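Folylpolyglutamate synthase protein FOLC (Mycobacterium tuberculosis, PDB 2VOR) probably catalyses the ATP-dependent addition of glutamate to dihydropteroate and to tetrahydrofolate, giving dihydrofolate and folylpolyglutamates. Local coordinates at residues H90-R95 against A164-D169; D83-A88 against L304-V309; F374-L379 against T444-D449; I350-N355 against G470-A475. All coordinates share one frame; numbering follows the deposited sequence.

Contact 1. Residues H90-R95 against A164-D169; sequences HRRTGR and ADAPVD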
loop_
_atom_site.group_PDB
_atom_site.type_symbol
_atom_site.label_atom_id
_atom_site.label_comp_id
_atom_site.label_asym_id
_atom_site.label_seq_id
_atom_site.Cartn_x
_atom_site.Cartn_y
_atom_site.Cartn_z
ATOM N N HIS A 90 -8.113 1.849 -21.425
ATOM C CA HIS A 90 -7.664 0.890 -22.426
ATOM C C HIS A 90 -6.172 0.751 -22.832
ATOM O O HIS A 90 -5.839 0.054 -23.831
ATOM C CB HIS A 90 -8.518 1.086 -23.666
ATOM C CG HIS A 90 -9.959 1.018 -23.348
ATOM N ND1 HIS A 90 -10.534 -0.141 -22.850
ATOM C CD2 HIS A 90 -10.924 1.979 -23.359
ATOM C CE1 HIS A 90 -11.804 0.110 -22.593
ATOM N NE2 HIS A 90 -12.069 1.372 -22.921
ATOM N N ARG A 91 -5.288 1.340 -22.033
ATOM C CA ARG A 91 -3.848 1.093 -22.116
ATOM C C ARG A 91 -3.402 -0.097 -21.239
ATOM O O ARG A 91 -3.954 -0.335 -20.165
ATOM C CB ARG A 91 -3.134 2.351 -21.686
ATOM C CG ARG A 91 -2.929 3.317 -22.785
ATOM C CD ARG A 91 -4.235 3.987 -23.174
ATOM N NE ARG A 91 -3.992 5.217 -23.948
ATOM C CZ ARG A 91 -4.961 6.012 -24.362
ATOM N NH1 ARG A 91 -6.223 5.691 -24.081
ATOM N NH2 ARG A 91 -4.689 7.127 -25.010
ATOM N N ARG A 92 -2.428 -0.870 -21.698
ATOM C CA ARG A 92 -1.963 -2.030 -20.944
ATOM C C ARG A 92 -1.070 -1.529 -19.804
ATOM O O ARG A 92 -0.193 -0.711 -20.016
ATOM C CB ARG A 92 -1.117 -2.948 -21.765
ATOM C CG ARG A 92 -1.627 -3.519 -23.022
ATOM C CD ARG A 92 -0.631 -4.753 -23.435
ATOM N NE ARG A 92 -0.713 -5.889 -22.492
ATOM C CZ ARG A 92 0.048 -6.977 -22.534
ATOM N NH1 ARG A 92 -0.122 -7.969 -21.644
ATOM N NH2 ARG A 92 0.965 -7.092 -23.475
ATOM N N THR A 93 -1.343 -1.987 -18.583
ATOM C CA THR A 93 -0.589 -1.528 -17.410
ATOM C C THR A 93 0.313 -2.639 -16.902
ATOM O O THR A 93 -0.027 -3.813 -16.947
ATOM C CB THR A 93 -1.506 -1.110 -16.275
ATOM O OG1 THR A 93 -2.341 -2.234 -15.929
ATOM C CG2 THR A 93 -2.367 0.009 -16.708
ATOM N N GLY A 94 1.442 -2.231 -16.363
ATOM C CA GLY A 94 2.199 -3.054 -15.410
ATOM C C GLY A 94 2.126 -2.292 -14.081
ATOM O O GLY A 94 2.101 -1.104 -14.059
ATOM N N ARG A 95 2.058 -3.006 -12.966
ATOM C CA ARG A 95 1.983 -2.413 -11.670
ATOM C C ARG A 95 2.836 -3.206 -10.685
ATOM O O ARG A 95 2.717 -4.461 -10.580
ATOM C CB ARG A 95 0.553 -2.308 -11.194
ATOM C CG ARG A 95 0.490 -2.086 -9.718
ATOM C CD ARG A 95 -0.829 -1.658 -9.243
ATOM N NE ARG A 95 -1.995 -2.556 -9.587
ATOM C CZ ARG A 95 -2.180 -3.817 -9.164
ATOM N NH1 ARG A 95 -1.289 -4.403 -8.411
ATOM N NH2 ARG A 95 -3.281 -4.516 -9.488
ATOM N N ALA A 164 8.816 -4.942 -19.628
ATOM C CA ALA A 164 9.372 -4.943 -21.003
ATOM C C ALA A 164 9.020 -6.252 -21.704
ATOM O O ALA A 164 8.790 -6.236 -22.904
ATOM C CB ALA A 164 10.904 -4.716 -20.993
ATOM N N ASP A 165 8.979 -7.380 -20.981
ATOM C CA ASP A 165 8.651 -8.681 -21.620
ATOM C C ASP A 165 7.206 -8.708 -22.054
ATOM O O ASP A 165 6.829 -9.526 -22.893
ATOM C CB ASP A 165 8.749 -9.886 -20.680
ATOM C CG ASP A 165 10.196 -10.289 -20.320
ATOM O OD1 ASP A 165 11.107 -10.094 -21.146
ATOM O OD2 ASP A 165 10.406 -10.870 -19.207
ATOM N N ALA A 166 6.361 -7.913 -21.406
ATOM C CA ALA A 166 4.910 -8.153 -21.562
ATOM C C ALA A 166 4.348 -7.799 -22.947
ATOM O O ALA A 166 3.604 -8.624 -23.514
ATOM C CB ALA A 166 4.076 -7.537 -20.473
ATOM N N PRO A 167 4.620 -6.588 -23.482
ATOM C CA PRO A 167 5.216 -5.381 -22.912
ATOM C C PRO A 167 4.043 -4.537 -22.442
ATOM O O PRO A 167 2.924 -4.873 -22.744
ATOM C CB PRO A 167 5.858 -4.733 -24.147
ATOM C CG PRO A 167 5.038 -5.266 -25.351
ATOM C CD PRO A 167 4.178 -6.362 -24.880
ATOM N N VAL A 168 4.239 -3.438 -21.737
ATOM C CA VAL A 168 3.090 -2.713 -21.190
ATOM C C VAL A 168 3.081 -1.342 -21.873
ATOM O O VAL A 168 4.046 -1.005 -22.592
ATOM C CB VAL A 168 3.183 -2.530 -19.628
ATOM C CG1 VAL A 168 3.301 -3.871 -18.932
ATOM C CG2 VAL A 168 4.403 -1.679 -19.298
ATOM N N ASP A 169 2.003 -0.548 -21.671
ATOM C CA ASP A 169 1.976 0.808 -22.231
ATOM C C ASP A 169 2.414 1.761 -21.160
ATOM O O ASP A 169 2.945 2.835 -21.480
ATOM C CB ASP A 169 0.559 1.255 -22.697
ATOM C CG ASP A 169 0.098 0.536 -23.963
ATOM O OD1 ASP A 169 0.895 0.316 -24.919
ATOM O OD2 ASP A 169 -1.107 0.229 -24.041
HETATM O O HOH W 1 -3.124 -0.461 -25.634
#
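Arg92 and Asp169 hold each other through two hydrogen bonds. Arg92 N donates to Asp169 OD2 at 2.9 Å, in a nearly straight bond (164°). It meets the anti side of the carboxylate and stands 34° out of its plane. Asp169 N donates back to Arg92 O at 2.8 Å, coming from above the carbonyl plane. Asp169 CG lies anti to its own carbonyl carbon (chi1 -72°), and this turns OD2 onto the Arg92 amide. A water also donates to OD2 at 2.7 Å and to His90 O at 3.3 Å. The carboxylate thus serves backbone and water, and both arginine side chains cross it at about a right angle.

The Arg92 chain bends at chi3 and brings NH2 toward the turn. A weak bond runs from NH2 to Ala166 O at 3.1 Å, near the guanidinium plane and at its edge. The peptide between Ala166 and Pro167 is cis. On the other branch, NH1 forms a salt bridge with Asp111. Val168 CG1 lies 3.6 Å from Gly94 N and packs over the glycine backbone.

Further out, backbone bonds of Arg92 and Gly94 with Val170 continue the pairing. Here the turn after helix 151-165 leads into strand 170-174, which runs parallel to strand 93-96 in the central sheet of the P-loop ATPase domain.

Contact 2. Residues D83-A88 against L304-V309; sequences DALVTA and LALASV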
loop_
_atom_site.group_PDB
_atom_site.type_symbol
_atom_site.label_atom_id
_atom_site.label_comp_id
_atom_site.label_asym_id
_atom_site.label_seq_id
_atom_site.Cartn_x
_atom_site.Cartn_y
_atom_site.Cartn_z
ATOM N N ASP A 83 -3.944 2.095 -11.658
ATOM C CA ASP A 83 -4.005 0.932 -12.580
ATOM C C ASP A 83 -5.411 0.674 -13.133
ATOM O O ASP A 83 -5.589 0.336 -14.347
ATOM C CB ASP A 83 -3.535 -0.315 -11.805
ATOM C CG ASP A 83 -3.259 -1.490 -12.713
ATOM O OD1 ASP A 83 -3.761 -1.393 -13.867
ATOM O OD2 ASP A 83 -2.528 -2.476 -12.339
ATOM N N ALA A 84 -6.413 0.798 -12.259
ATOM C CA ALA A 84 -7.783 0.616 -12.714
ATOM C C ALA A 84 -8.247 1.686 -13.734
ATOM O O ALA A 84 -8.967 1.382 -14.661
ATOM C CB ALA A 84 -8.745 0.589 -11.530
ATOM N N LEU A 85 -7.932 2.940 -13.473
ATOM C CA LEU A 85 -8.249 4.074 -14.354
ATOM C C LEU A 85 -7.516 4.017 -15.646
ATOM O O LEU A 85 -8.107 4.233 -16.655
ATOM C CB LEU A 85 -7.917 5.368 -13.690
ATOM C CG LEU A 85 -8.774 5.686 -12.505
ATOM C CD1 LEU A 85 -8.107 6.912 -11.730
ATOM C CD2 LEU A 85 -10.208 6.048 -12.979
ATOM N N VAL A 86 -6.235 3.660 -15.661
ATOM C CA VAL A 86 -5.516 3.569 -16.925
ATOM C C VAL A 86 -6.042 2.346 -17.730
ATOM O O VAL A 86 -6.023 2.350 -18.986
ATOM C CB VAL A 86 -3.962 3.437 -16.703
ATOM C CG1 VAL A 86 -3.208 3.043 -18.036
ATOM C CG2 VAL A 86 -3.375 4.668 -16.063
ATOM N N THR A 87 -6.440 1.281 -17.037
ATOM C CA THR A 87 -7.007 0.119 -17.691
ATOM C C THR A 87 -8.381 0.431 -18.310
ATOM O O THR A 87 -8.690 -0.044 -19.396
ATOM C CB THR A 87 -7.087 -1.079 -16.716
ATOM O OG1 THR A 87 -5.760 -1.508 -16.438
ATOM C CG2 THR A 87 -7.922 -2.317 -17.319
ATOM N N ALA A 88 -9.189 1.229 -17.608
ATOM C CA ALA A 88 -10.483 1.720 -18.096
ATOM C C ALA A 88 -10.330 2.711 -19.307
ATOM O O ALA A 88 -11.264 2.941 -20.052
ATOM C CB ALA A 88 -11.239 2.387 -16.951
ATOM N N LEU A 304 -6.690 11.598 -5.618
ATOM C CA LEU A 304 -5.253 11.573 -5.942
ATOM C C LEU A 304 -4.968 10.707 -7.137
ATOM O O LEU A 304 -4.182 11.064 -7.975
ATOM C CB LEU A 304 -4.376 11.113 -4.746
ATOM C CG LEU A 304 -2.900 11.519 -4.660
ATOM C CD1 LEU A 304 -2.705 13.026 -4.728
ATOM C CD2 LEU A 304 -2.220 10.937 -3.370
ATOM N N ALA A 305 -5.533 9.529 -7.166
ATOM C CA ALA A 305 -5.309 8.607 -8.307
ATOM C C ALA A 305 -5.844 9.282 -9.553
ATOM O O ALA A 305 -5.253 9.209 -10.632
ATOM C CB ALA A 305 -6.074 7.301 -8.077
ATOM N N LEU A 306 -7.003 9.907 -9.444
ATOM C CA LEU A 306 -7.533 10.645 -10.631
ATOM C C LEU A 306 -6.623 11.788 -11.156
ATOM O O LEU A 306 -6.266 11.804 -12.355
ATOM C CB LEU A 306 -8.935 11.176 -10.362
ATOM C CG LEU A 306 -9.640 11.811 -11.563
ATOM C CD1 LEU A 306 -9.895 10.820 -12.691
ATOM C CD2 LEU A 306 -10.936 12.431 -11.135
ATOM N N ALA A 307 -6.285 12.773 -10.301
ATOM C CA ALA A 307 -5.330 13.830 -10.697
ATOM C C ALA A 307 -4.052 13.241 -11.337
ATOM O O ALA A 307 -3.509 13.781 -12.277
ATOM C CB ALA A 307 -5.003 14.668 -9.531
ATOM N N SER A 308 -3.595 12.089 -10.888
ATOM C CA SER A 308 -2.369 11.492 -11.397
ATOM C C SER A 308 -2.503 10.972 -12.791
ATOM O O SER A 308 -1.583 11.039 -13.618
ATOM C CB SER A 308 -2.017 10.290 -10.501
ATOM O OG SER A 308 -1.772 10.792 -9.179
ATOM N N VAL A 309 -3.645 10.364 -13.034
ATOM C CA VAL A 309 -3.924 9.848 -14.341
ATOM C C VAL A 309 -4.256 11.028 -15.292
ATOM O O VAL A 309 -3.931 10.984 -16.475
ATOM C CB VAL A 309 -5.056 8.756 -14.269
ATOM C CG1 VAL A 309 -5.629 8.515 -15.629
ATOM C CG2 VAL A 309 -4.537 7.477 -13.656
#
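Two helices cross here at -46°, with the axes of the short segments 9.8 Å apart at their closest, and Leu85 and Val86 of one touch Val309 of the other. Both run in broadly the same direction, and the nearest CA atoms, 7.0 Å apart, belong to Val86 and Val309.

Val309 CG2 is the branch that does the touching. It sits anti to its own carbonyl carbon, with CG1 anti to the backbone N (chi1 163°). From there it meets Val86 CG2 at 3.9 Å and Leu85 CB at 4.0 Å, so one methyl contacts two neighbouring residues of the other helix. Val86 has the same rotamer and also offers its CG2.

Leu85 reaches the opposing helix with CD1. That methyl lies against backbone, 3.8 Å from Ala305 O and 3.9 Å from Leu306 N. The small Ala305 CB is 4.2 Å away, and Leu306 CD1 also comes near this methyl. All five touching residues are buried. Ala305 and Val309 also pack on Val82, and Leu85 and Leu306 share Phe330 of helix 323-331.

The hydroxyls keep to their own helices. Ser308 OG donates to Leu304 O at 2.7 Å, while Ser308 N reaches the same oxygen from the opposite face of its plane.

Helix 75-88 follows the ADP-binding residues Asn73 and Gly74 and begins at Lys75; helix 296-313 carries Asn301, another ADP ligand. The two pack together on one central sheet, touching Thr93 and Val233 of its strands, in the P-loop ATPase domain typical of Mur ligases.

Contact 3. Residues F374-L379 against T444-D449; sequences FLVGVL and TSLVDD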
loop_
_atom_site.group_PDB
_atom_site.type_symbol
_atom_site.label_atom_id
_atom_site.label_comp_id
_atom_site.label_asym_id
_atom_site.label_seq_id
_atom_site.Cartn_x
_atom_site.Cartn_y
_atom_site.Cartn_z
ATOM N N PHE A 374 -20.926 -3.794 18.890
ATOM C CA PHE A 374 -19.819 -4.511 19.546
ATOM C C PHE A 374 -18.688 -4.951 18.621
ATOM O O PHE A 374 -18.905 -5.698 17.693
ATOM C CB PHE A 374 -20.328 -5.751 20.271
ATOM C CG PHE A 374 -19.272 -6.453 21.088
ATOM C CD1 PHE A 374 -19.063 -6.102 22.420
ATOM C CD2 PHE A 374 -18.483 -7.463 20.516
ATOM C CE1 PHE A 374 -18.094 -6.747 23.193
ATOM C CE2 PHE A 374 -17.491 -8.094 21.270
ATOM C CZ PHE A 374 -17.328 -7.736 22.641
ATOM N N LEU A 375 -17.469 -4.544 18.936
ATOM C CA LEU A 375 -16.330 -4.882 18.083
ATOM C C LEU A 375 -15.097 -5.426 18.815
ATOM O O LEU A 375 -14.548 -4.759 19.697
ATOM C CB LEU A 375 -15.887 -3.668 17.239
ATOM C CG LEU A 375 -16.500 -3.212 15.924
ATOM C CD1 LEU A 375 -15.678 -2.048 15.548
ATOM C CD2 LEU A 375 -16.405 -4.298 14.891
ATOM N N VAL A 376 -14.612 -6.577 18.360
ATOM C CA VAL A 376 -13.393 -7.135 18.882
ATOM C C VAL A 376 -12.250 -6.952 17.845
ATOM O O VAL A 376 -12.449 -7.182 16.685
ATOM C CB VAL A 376 -13.586 -8.655 19.168
ATOM C CG1 VAL A 376 -12.268 -9.291 19.702
ATOM C CG2 VAL A 376 -14.742 -8.874 20.138
ATOM N N GLY A 377 -11.074 -6.513 18.283
ATOM C CA GLY A 377 -9.925 -6.403 17.419
ATOM C C GLY A 377 -9.018 -7.626 17.613
ATOM O O GLY A 377 -8.816 -8.069 18.720
ATOM N N VAL A 378 -8.469 -8.163 16.530
ATOM C CA VAL A 378 -7.482 -9.206 16.594
ATOM C C VAL A 378 -6.274 -8.491 16.078
ATOM O O VAL A 378 -6.345 -7.839 15.036
ATOM C CB VAL A 378 -7.879 -10.421 15.709
ATOM C CG1 VAL A 378 -6.686 -11.395 15.482
ATOM C CG2 VAL A 378 -9.043 -11.183 16.333
ATOM N N LEU A 379 -5.167 -8.532 16.828
ATOM C CA LEU A 379 -4.059 -7.615 16.586
ATOM C C LEU A 379 -2.660 -8.258 16.538
ATOM O O LEU A 379 -2.270 -8.932 17.466
ATOM C CB LEU A 379 -4.081 -6.524 17.669
ATOM C CG LEU A 379 -3.330 -5.253 17.333
ATOM C CD1 LEU A 379 -3.975 -4.531 16.184
ATOM C CD2 LEU A 379 -3.321 -4.357 18.584
ATOM N N THR A 444 -14.130 -14.752 18.094
ATOM C CA THR A 444 -15.405 -15.222 17.631
ATOM C C THR A 444 -16.343 -15.487 18.827
ATOM O O THR A 444 -17.514 -15.119 18.794
ATOM C CB THR A 444 -15.197 -16.502 16.787
ATOM O OG1 THR A 444 -14.846 -16.116 15.485
ATOM C CG2 THR A 444 -16.464 -17.353 16.696
ATOM N N SER A 445 -15.823 -16.108 19.885
ATOM C CA SER A 445 -16.668 -16.478 20.984
ATOM C C SER A 445 -16.977 -15.258 21.870
ATOM O O SER A 445 -17.986 -15.229 22.522
ATOM C CB SER A 445 -16.119 -17.698 21.775
ATOM O OG SER A 445 -14.787 -17.509 22.195
ATOM N N LEU A 446 -16.113 -14.243 21.843
ATOM C CA LEU A 446 -16.430 -12.945 22.387
ATOM C C LEU A 446 -17.631 -12.287 21.652
ATOM O O LEU A 446 -18.522 -11.724 22.299
ATOM C CB LEU A 446 -15.201 -12.067 22.301
ATOM C CG LEU A 446 -14.144 -12.336 23.328
ATOM C CD1 LEU A 446 -13.054 -11.315 23.131
ATOM C CD2 LEU A 446 -14.740 -12.241 24.798
ATOM N N VAL A 447 -17.665 -12.362 20.310
ATOM C CA VAL A 447 -18.832 -11.862 19.545
ATOM C C VAL A 447 -20.058 -12.736 19.754
ATOM O O VAL A 447 -21.155 -12.213 19.708
ATOM C CB VAL A 447 -18.572 -11.628 18.007
ATOM C CG1 VAL A 447 -17.790 -10.391 17.750
ATOM C CG2 VAL A 447 -17.819 -12.780 17.439
ATOM N N ASP A 448 -19.868 -14.049 19.977
ATOM C CA ASP A 448 -20.969 -14.978 20.400
ATOM C C ASP A 448 -21.596 -14.594 21.722
ATOM O O ASP A 448 -22.800 -14.407 21.809
ATOM C CB ASP A 448 -20.492 -16.425 20.538
ATOM C CG ASP A 448 -20.418 -17.140 19.193
ATOM O OD1 ASP A 448 -20.704 -16.479 18.148
ATOM O OD2 ASP A 448 -20.080 -18.351 19.170
ATOM N N ASP A 449 -20.757 -14.510 22.754
ATOM C CA ASP A 449 -21.153 -14.028 24.050
ATOM C C ASP A 449 -21.858 -12.660 23.981
ATOM O O ASP A 449 -22.854 -12.458 24.672
ATOM C CB ASP A 449 -19.939 -13.940 24.983
ATOM C CG ASP A 449 -19.305 -15.310 25.295
ATOM O OD1 ASP A 449 -19.931 -16.389 25.052
ATOM O OD2 ASP A 449 -18.156 -15.289 25.809
#
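Strand 374-379 and helix 444-449 run nearly antiparallel, at 170°, and the axes of these short segments come within 8.6 Å. Val376 and Val447 have the nearest CA atoms, at 7.2 Å.

Val376 uses both of its branches. CG2 meets Leu446 CB at 3.9 Å and Val447 CG1 at 4.2 Å. CG1 meets Leu446 CD1 at 4.1 Å. The Val376 and Leu446 side chains cross at about a right angle, so the valine fork rests across the leucine.

This is the helix-on-sheet packing of the glutamate ligase domain of the Mur ligase family. Strand 374-379 lies between strands 464-469 and 400-403, its parallel neighbours, and helix 436-451 leads through a connection into strand 464-469. Val447 also touches Ile466 of that strand, and Leu446 touches Ser400 on the other side.

Phe374 reaches the helix further along its course. Its CG is anti to the backbone N (chi1 -174°), which carries the ring out to Val447. Val447 CG1 approaches the ring at its edge, near its plane, 4.1 Å from CD2. Phe374 CE2 comes within 3.9 Å of Leu446 O, and the ring also touches Ala450 one turn on.

Contact 4. Residues I350-N355 against G470-A475; sequences IDAAHN and GSVVTA. With ACP (phosphomethylphosphonic acid adenylate ester), chain B.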
loop_
_atom_site.group_PDB
_atom_site.type_symbol
_atom_site.label_atom_id
_atom_site.label_comp_id
_atom_site.label_asym_id
_atom_site.label_seq_id
_atom_site.Cartn_x
_atom_site.Cartn_y
_atom_site.Cartn_z
ATOM N N ILE A 350 -10.597 -7.520 7.428
ATOM C CA ILE A 350 -9.115 -7.461 7.592
ATOM C C ILE A 350 -8.713 -6.048 7.194
ATOM O O ILE A 350 -9.286 -5.489 6.259
ATOM C CB ILE A 350 -8.379 -8.491 6.689
ATOM C CG1 ILE A 350 -8.711 -8.262 5.210
ATOM C CG2 ILE A 350 -8.749 -9.937 7.041
ATOM C CD1 ILE A 350 -8.047 -9.268 4.244
ATOM N N ASP A 351 -7.775 -5.423 7.910
ATOM C CA ASP A 351 -7.234 -4.142 7.484
ATOM C C ASP A 351 -5.772 -4.030 7.800
ATOM O O ASP A 351 -5.352 -4.405 8.843
ATOM C CB ASP A 351 -8.003 -2.964 8.047
ATOM C CG ASP A 351 -7.441 -1.616 7.524
ATOM O OD1 ASP A 351 -7.736 -1.192 6.385
ATOM O OD2 ASP A 351 -6.650 -0.974 8.250
ATOM N N ALA A 352 -4.980 -3.517 6.873
ATOM C CA ALA A 352 -3.526 -3.588 6.982
ATOM C C ALA A 352 -2.961 -2.442 7.800
ATOM O O ALA A 352 -1.774 -2.156 7.673
ATOM C CB ALA A 352 -2.865 -3.605 5.509
ATOM N N ALA A 353 -3.787 -1.757 8.593
ATOM C CA ALA A 353 -3.352 -0.551 9.377
ATOM C C ALA A 353 -2.156 -0.850 10.280
ATOM O O ALA A 353 -2.230 -1.696 11.132
ATOM C CB ALA A 353 -4.503 0.003 10.219
ATOM N N HIS A 354 -1.041 -0.175 10.068
ATOM C CA HIS A 354 0.158 -0.474 10.826
ATOM C C HIS A 354 0.893 0.778 11.298
ATOM O O HIS A 354 2.067 0.736 11.603
ATOM C CB HIS A 354 1.095 -1.409 10.070
ATOM C CG HIS A 354 1.501 -0.938 8.707
ATOM N ND1 HIS A 354 2.494 0.007 8.499
ATOM C CD2 HIS A 354 1.119 -1.357 7.473
ATOM C CE1 HIS A 354 2.670 0.181 7.201
ATOM N NE2 HIS A 354 1.826 -0.614 6.560
ATOM N N ASN A 355 0.209 1.891 11.330
ATOM C CA ASN A 355 0.825 3.112 11.843
ATOM C C ASN A 355 -0.326 3.884 12.450
ATOM O O ASN A 355 -1.468 3.482 12.245
ATOM C CB ASN A 355 1.604 3.841 10.720
ATOM C CG ASN A 355 0.685 4.522 9.701
ATOM O OD1 ASN A 355 -0.506 4.353 9.723
ATOM N ND2 ASN A 355 1.239 5.345 8.893
ATOM N N GLY A 470 -3.045 -4.484 12.111
ATOM C CA GLY A 470 -1.808 -4.230 12.873
ATOM C C GLY A 470 -0.625 -4.354 11.918
ATOM O O GLY A 470 0.497 -3.817 12.156
ATOM N N SER A 471 -0.873 -5.053 10.816
ATOM C CA SER A 471 0.220 -5.329 9.951
ATOM C C SER A 471 -0.354 -5.806 8.632
ATOM O O SER A 471 -1.458 -6.311 8.602
ATOM C CB SER A 471 1.011 -6.438 10.634
ATOM O OG SER A 471 2.076 -6.834 9.847
ATOM N N VAL A 472 0.396 -5.596 7.548
ATOM C CA VAL A 472 0.174 -6.170 6.252
ATOM C C VAL A 472 0.256 -7.671 6.342
ATOM O O VAL A 472 -0.504 -8.397 5.663
ATOM C CB VAL A 472 1.297 -5.768 5.306
ATOM C CG1 VAL A 472 1.229 -6.572 3.998
ATOM C CG2 VAL A 472 1.198 -4.314 5.029
ATOM N N VAL A 473 1.184 -8.155 7.154
ATOM C CA VAL A 473 1.347 -9.612 7.326
ATOM C C VAL A 473 0.180 -10.250 8.104
ATOM O O VAL A 473 -0.205 -11.369 7.787
ATOM C CB VAL A 473 2.696 -9.935 8.018
ATOM C CG1 VAL A 473 2.866 -11.426 8.287
ATOM C CG2 VAL A 473 3.832 -9.399 7.168
ATOM N N THR A 474 -0.380 -9.564 9.106
ATOM C CA THR A 474 -1.586 -10.043 9.821
ATOM C C THR A 474 -2.834 -10.080 8.940
ATOM O O THR A 474 -3.604 -11.044 8.995
ATOM C CB THR A 474 -1.998 -9.131 11.016
ATOM O OG1 THR A 474 -0.841 -8.751 11.790
ATOM C CG2 THR A 474 -2.983 -9.829 11.849
ATOM N N ALA A 475 -3.084 -9.007 8.165
ATOM C CA ALA A 475 -4.176 -9.024 7.221
ATOM C C ALA A 475 -3.956 -10.063 6.088
ATOM O O ALA A 475 -4.877 -10.753 5.670
ATOM C CB ALA A 475 -4.343 -7.625 6.635
HETATM P PG ACP B . 1.503 -0.755 3.086
HETATM O O1G ACP B . 0.997 -1.166 1.398
HETATM O O2G ACP B . 2.949 -1.078 3.542
HETATM O O3G ACP B . 0.443 -1.360 3.959
HETATM P PB ACP B . 0.686 1.891 1.870
HETATM O O1B ACP B . 1.269 3.245 1.911
HETATM O O2B ACP B . 1.004 1.244 0.579
HETATM C C3B ACP B . 1.780 1.048 3.095
HETATM P PA ACP B . -1.943 1.149 1.560
HETATM O O1A ACP B . -1.774 -0.377 1.894
HETATM O O2A ACP B . -3.228 1.647 0.938
HETATM O O3A ACP B . -0.801 2.062 2.343
HETATM O "O5'" ACP B . -2.814 1.276 3.046
HETATM C "C5'" ACP B . -2.344 0.763 4.381
HETATM C "C4'" ACP B . -3.320 1.081 5.498
HETATM O "O4'" ACP B . -3.254 2.523 5.574
HETATM C "C3'" ACP B . -4.752 0.831 5.030
HETATM O "O3'" ACP B . -5.232 -0.448 5.418
HETATM C "C2'" ACP B . -5.581 1.912 5.713
HETATM O "O2'" ACP B . -5.851 1.578 7.078
HETATM C "C1'" ACP B . -4.610 3.055 5.784
HETATM N N9 ACP B . -4.667 4.113 4.720
HETATM C C8 ACP B . -4.657 3.965 3.358
HETATM N N7 ACP B . -4.661 5.172 2.766
HETATM C C5 ACP B . -4.710 6.080 3.760
HETATM C C6 ACP B . -4.721 7.461 3.786
HETATM N N6 ACP B . -4.715 8.169 2.656
HETATM N N1 ACP B . -4.710 8.059 4.986
HETATM C C2 ACP B . -4.746 7.393 6.126
HETATM N N3 ACP B . -4.737 6.072 6.150
HETATM C C4 ACP B . -4.691 5.417 4.989
#
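His354 CG stands between its backbone N and carbonyl carbon (chi1 55°), which lays the imidazole beside Val472 and points NE2 at the terminal phosphate of the bound ATP analogue. Asp351 CG is instead anti to its backbone N (chi1 -177°), which brings its carboxylate to the ribose.

The imidazole runs alongside Val472 in the same direction, with His354 CD2 3.8 Å from Val472 CG2. NE2 donates weakly to two phosphate oxygens, O3G at 3.0 Å and O2G at 3.3 Å. PG lies in the plane of the imidazole, at its edge. On the far side of the ring, ND1 has a weak bond to Asp200; His354 and Asp200 are both magnesium-binding residues of this protein. His354 CB touches Gly470 O at 3.2 Å.

Asp351 grips both ribose hydroxyls. O3' donates to OD1 at 2.8 Å, and O2' donates to OD2 at 2.9 Å. OD2 also accepts from Ala353 N, closing an Asx turn, while Leu339 N donates to OD1. The carboxylate is thereby fixed by backbone as well as by sugar.

Behind these groups the packing is apolar. Ala475 CB meets Ile350 CB at 4.1 Å, and Ala352 CB sits over the first turn of helix 472-481. Ser471 is the N-cap of that helix, its OG accepting from Val473 N.

Lys75, Thr76 and Ser77 bind the analogue from the P-loop domain. Together with Asp351 and His354 of the glutamate ligase domain, they form the interdomain nucleotide site characteristic of Mur ligases.

Contacts 1 and 2 belong to the P-loop ATPase domain and touch directly. Asp83 of helix 75-88 makes a salt bridge to Arg95 and a probable hydrogen bond to Thr93, joining helix to strand. Contacts 3 and 4 belong to the glutamate ligase domain, their centres about 17 Å apart, and meet where Leu379 packs on Gly470. Contact 1 is partly exposed and polar, with backbone, carboxylate and water bonds. Contacts 2 and 3 are apolar; contact 2 is fully buried, contact 3 is only partly so and lies far from the centre of the chain. Contact 4 is also buried, but there polar groups face a nucleotide bound between the domains.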